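Local atomic coordinates of MOBA relate protein (Mycobacterium sp., PDB entry 2WAW), a protein that is of unknown function but has a MobA-like nucleotidyltransferase domain and so probably transfers a nucleotide from a nucleoside triphosphate to an acceptor molecule. Residues Val182-Trp185 with Glu189-Leu192; Lys23-Leu28 with Leu61-Leu66. All blocks are in the same frame, centred on the assembly; numbering follows the deposited sequence. Where two conformers were deposited one is given.

How the contacts relate
Contact 2 closes before contact 1 opens, so the two follow in series along the chain. Their centres are about 15 Å apart. Contact 2 joins the loop after strand 6-12 to the end of helix 57-63. Contact 1 starts helix 185-197, the last helix of the chain. Segment 23-28, half of contact 2, also touches both segments of contact 1. The NZ of K23 lies 2.7 Å from the carbonyl O of V182, a probable hydrogen bond. L26 packs on the W185 ring and L28 on L191 and L192. In this way one loop of the probable nucleotidyltransferase domain packs on helix 57-63 and on the C-terminal helix.

Contact 1: residues Val182-Trp185 with Glu189-Leu192; sequences VDTW and ERLL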
# COMPACT_ATOMS: atom_id res chain seq x y z
N VAL A 182 -3.24 10.65 -2.05
CA VAL A 182 -4.01 11.44 -2.99
C VAL A 182 -5.50 11.04 -2.97
O VAL A 182 -5.87 9.98 -3.49
CB VAL A 182 -3.42 11.31 -4.44
CG1 VAL A 182 -4.27 12.11 -5.45
CG2 VAL A 182 -1.97 11.81 -4.45
N ASP A 183 -6.32 11.89 -2.33
CA ASP A 183 -7.78 11.75 -2.31
C ASP A 183 -8.44 12.73 -3.27
O ASP A 183 -9.50 12.45 -3.85
CB ASP A 183 -8.36 12.07 -0.92
CG ASP A 183 -8.02 11.04 0.14
OD1 ASP A 183 -7.77 9.87 -0.19
OD2 ASP A 183 -8.02 11.43 1.34
N THR A 184 -7.84 13.91 -3.38
CA THR A 184 -8.48 15.02 -4.08
C THR A 184 -7.48 15.63 -5.05
O THR A 184 -6.28 15.35 -4.96
CB THR A 184 -8.88 16.14 -3.09
OG1 THR A 184 -7.70 16.61 -2.41
CG2 THR A 184 -9.90 15.65 -2.05
N TRP A 185 -7.95 16.48 -5.96
CA TRP A 185 -7.03 17.14 -6.89
C TRP A 185 -6.02 17.98 -6.13
O TRP A 185 -4.82 18.00 -6.47
CB TRP A 185 -7.77 18.00 -7.93
CG TRP A 185 -6.82 18.38 -9.02
CD1 TRP A 185 -6.09 19.53 -9.09
CD2 TRP A 185 -6.42 17.57 -10.13
NE1 TRP A 185 -5.27 19.50 -10.20
CE2 TRP A 185 -5.45 18.31 -10.86
CE3 TRP A 185 -6.79 16.30 -10.60
CZ2 TRP A 185 -4.85 17.82 -12.03
CZ3 TRP A 185 -6.19 15.81 -11.77
CH2 TRP A 185 -5.23 16.58 -12.47
N GLU A 189 -1.82 17.94 -6.41
CA GLU A 189 -0.94 19.08 -6.68
C GLU A 189 0.08 19.26 -5.57
O GLU A 189 1.22 19.63 -5.86
CB GLU A 189 -1.73 20.35 -6.92
CG GLU A 189 -2.64 20.27 -8.15
CD GLU A 189 -2.69 21.57 -8.92
OE1 GLU A 189 -2.27 22.61 -8.37
OE2 GLU A 189 -3.13 21.53 -10.08
N ARG A 190 -0.32 18.97 -4.32
CA ARG A 190 0.60 19.07 -3.18
C ARG A 190 1.72 18.02 -3.29
O ARG A 190 2.89 18.31 -3.02
CB ARG A 190 -0.13 18.86 -1.85
CG ARG A 190 -1.08 19.97 -1.42
CD ARG A 190 -1.61 19.67 -0.01
NE ARG A 190 -3.06 19.82 0.07
CZ ARG A 190 -3.91 18.83 0.36
NH1 ARG A 190 -3.46 17.62 0.64
NH2 ARG A 190 -5.22 19.06 0.40
N LEU A 191 1.35 16.82 -3.69
CA LEU A 191 2.33 15.77 -3.87
C LEU A 191 3.25 16.08 -5.04
O LEU A 191 4.40 15.91 -4.96
CB LEU A 191 1.68 14.39 -4.04
CG LEU A 191 2.59 13.22 -4.33
CD1 LEU A 191 3.46 12.99 -3.15
CD2 LEU A 191 1.73 12.01 -4.66
N LEU A 192 2.69 16.56 -6.12
CA LEU A 192 3.50 16.88 -7.26
C LEU A 192 4.51 18.01 -6.93
O LEU A 192 5.61 17.95 -7.33
CB LEU A 192 2.64 17.26 -8.47
CG LEU A 192 3.37 17.74 -9.72
CD1 LEU A 192 4.21 16.65 -10.31
CD2 LEU A 192 2.40 18.26 -10.71
O HOH W 1 -8.23 18.19 -0.22
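The backbone N of E189 donates to the carbonyl O of W185 at 3.0 Å, an i to i+4 bond in the first turn of an alpha helix. This is the N-terminal end of helix 185-197, and T184 is its N-cap: OG1 of T184 takes the backbone N of D187. The same pair, W185 and E189, is joined again through the side chains, in one of the two conformers of E189. The indole NE1 of W185 donates to OE2 of E189 at 3.0 Å. The oxygen sits at the ring edge, tilted a little from the ring plane. It is met on its anti side but well out of the carboxylate plane, and the ring and carboxylate planes are 57° apart. CG of E189, set anti to its carbonyl carbon (chi1 -62°), lies 3.4 Å from NE1 of W185; the bend at chi2 then brings the carboxylate to the nitrogen. With a second conformer of E189 present, this bond is probably not constant. Both side chains are on the exposed side of the helix. On the buried side, CG2 of V182 meets CD2 of L191 at 3.7 Å. The two side chains cross at about a right angle. L33 of helix 33-42 touches both, so this apolar pair joins the loop before the helix to the body of the domain. R190 also has two conformers. In one, NH1 forms a salt bridge to OD1 of D187 and NH2 to OD2 of D186. A water then lies 2.8 Å from OG1 of T184, and NH2 of R190 donates to it weakly at 3.2 Å.

Contact 2: residues Lys23-Leu28 with Leu61-Leu66; sequences KQLLPL and LEKVEL
The loop after the first strand of a MobA-like, GT-A-type nucleotidyltransferase domain packs here against the end of helix 57-63. In this family that loop carries the nucleotide-binding signature, and the sequence leading up to K23 is consistent with it. L25 makes the contact, and all of it is apolar. Its CD2 is the touching atom. It lies 3.8 Å from CB of K63 and equally 3.8 Å from CG2 of V64. One methyl therefore meets two consecutive residues where the helix gives way to the following loop. V64 is the first residue past the helix to leave helical backbone angles. L25 and K63 cross at about a right angle, while L25 and V64 meet obliquely. The lysine takes part through the base of its side chain: the chain beyond CG is extended, and CB is the lysine atom that meets L25. E59 and V60, one turn earlier on the helix, also touch L25, so L25 packs on the middle of helix 57-63 as well as on its end. The contact is near the surface and buries 132 Å² in all. The short 3-10 segment 23-25 presents the leucine. The turn is closed by a backbone bond from N of L26 to O of K23, at 3.1 Å. In V64, CG1 stands anti to the backbone N (chi1 179°), which puts CG2 beside that nitrogen and against CD2 of L25.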
# COMPACT_ATOMS: atom_id res chain seq x y z
N LYS A 23 -6.48 8.12 -10.50
CA LYS A 23 -5.31 8.74 -9.86
C LYS A 23 -4.02 7.95 -10.12
O LYS A 23 -2.93 8.53 -10.11
CB LYS A 23 -5.54 8.94 -8.35
CG LYS A 23 -5.59 7.67 -7.53
CD LYS A 23 -6.09 8.07 -6.13
CE LYS A 23 -6.28 6.92 -5.22
NZ LYS A 23 -6.74 7.42 -3.90
N GLN A 24 -4.16 6.65 -10.35
CA GLN A 24 -3.03 5.75 -10.60
C GLN A 24 -2.18 6.26 -11.78
O GLN A 24 -0.97 6.07 -11.81
CB GLN A 24 -3.54 4.31 -10.90
CG GLN A 24 -4.32 3.62 -9.75
CD GLN A 24 -5.79 4.06 -9.60
OE1 GLN A 24 -6.47 3.71 -8.60
NE2 GLN A 24 -6.28 4.83 -10.56
N LEU A 25 -2.84 6.93 -12.71
CA LEU A 25 -2.22 7.38 -13.94
C LEU A 25 -1.79 8.84 -13.97
O LEU A 25 -1.24 9.26 -14.91
CB LEU A 25 -3.12 7.05 -15.15
CG LEU A 25 -3.49 5.58 -15.31
CD1 LEU A 25 -4.52 5.38 -16.28
CD2 LEU A 25 -2.29 4.74 -15.64
N LEU A 26 -2.03 9.56 -12.91
CA LEU A 26 -1.58 10.97 -12.83
C LEU A 26 -0.07 11.10 -13.02
O LEU A 26 0.72 10.37 -12.39
CB LEU A 26 -1.99 11.55 -11.50
CG LEU A 26 -3.49 11.66 -11.25
CD1 LEU A 26 -3.74 11.91 -9.76
CD2 LEU A 26 -4.14 12.75 -12.12
N PRO A 27 0.37 12.04 -13.88
CA PRO A 27 1.78 12.24 -14.09
C PRO A 27 2.48 12.63 -12.79
O PRO A 27 1.98 13.46 -12.04
CB PRO A 27 1.81 13.43 -15.07
CG PRO A 27 0.53 13.33 -15.80
CD PRO A 27 -0.46 12.90 -14.74
N LEU A 28 3.64 12.02 -12.54
CA LEU A 28 4.46 12.38 -11.41
C LEU A 28 5.89 12.31 -11.92
O LEU A 28 6.54 11.25 -11.89
CB LEU A 28 4.20 11.44 -10.22
CG LEU A 28 4.54 11.96 -8.82
CD1 LEU A 28 3.59 13.08 -8.38
CD2 LEU A 28 4.52 10.81 -7.84
N LEU A 61 -3.13 -1.11 -17.09
CA LEU A 61 -2.37 -2.16 -17.69
C LEU A 61 -1.64 -1.63 -18.92
O LEU A 61 -0.61 -2.10 -19.26
CB LEU A 61 -3.24 -3.36 -18.04
CG LEU A 61 -3.95 -4.09 -16.93
CD1 LEU A 61 -4.83 -5.21 -17.39
CD2 LEU A 61 -3.04 -4.54 -15.86
N GLU A 62 -2.26 -0.72 -19.63
CA GLU A 62 -1.66 -0.11 -20.81
C GLU A 62 -0.49 0.83 -20.49
O GLU A 62 0.34 0.98 -21.30
CB GLU A 62 -2.70 0.58 -21.69
CG GLU A 62 -3.80 -0.33 -22.20
CD GLU A 62 -5.04 0.35 -22.84
OE1 GLU A 62 -5.24 1.58 -22.78
OE2 GLU A 62 -5.83 -0.39 -23.43
N LYS A 63 -0.48 1.45 -19.32
CA LYS A 63 0.40 2.60 -19.05
C LYS A 63 1.38 2.48 -17.87
O LYS A 63 2.22 3.36 -17.68
CB LYS A 63 -0.43 3.87 -18.87
CG LYS A 63 -1.13 4.36 -20.13
CD LYS A 63 -2.07 5.50 -19.82
CE LYS A 63 -2.79 5.98 -21.06
NZ LYS A 63 -3.54 7.24 -20.81
N VAL A 64 1.25 1.44 -17.06
CA VAL A 64 2.16 1.26 -15.94
C VAL A 64 2.92 -0.05 -16.11
O VAL A 64 2.36 -1.04 -16.58
CB VAL A 64 1.41 1.29 -14.60
CG1 VAL A 64 2.37 1.09 -13.41
CG2 VAL A 64 0.62 2.60 -14.46
N GLU A 65 4.17 -0.07 -15.72
CA GLU A 65 4.91 -1.31 -15.84
C GLU A 65 4.65 -2.24 -14.68
O GLU A 65 5.03 -2.01 -13.59
CB GLU A 65 6.38 -1.03 -15.94
CG GLU A 65 7.21 -2.29 -15.95
CD GLU A 65 6.99 -3.11 -17.19
OE1 GLU A 65 7.60 -2.76 -18.18
OE2 GLU A 65 6.25 -4.08 -17.19
N LEU A 66 3.96 -3.31 -14.99
CA LEU A 66 3.58 -4.32 -14.04
C LEU A 66 4.24 -5.71 -14.21
O LEU A 66 3.86 -6.62 -13.58
CB LEU A 66 2.08 -4.45 -14.00
CG LEU A 66 1.29 -3.16 -13.83
CD1 LEU A 66 -0.08 -3.35 -14.16
CD2 LEU A 66 1.38 -2.62 -12.53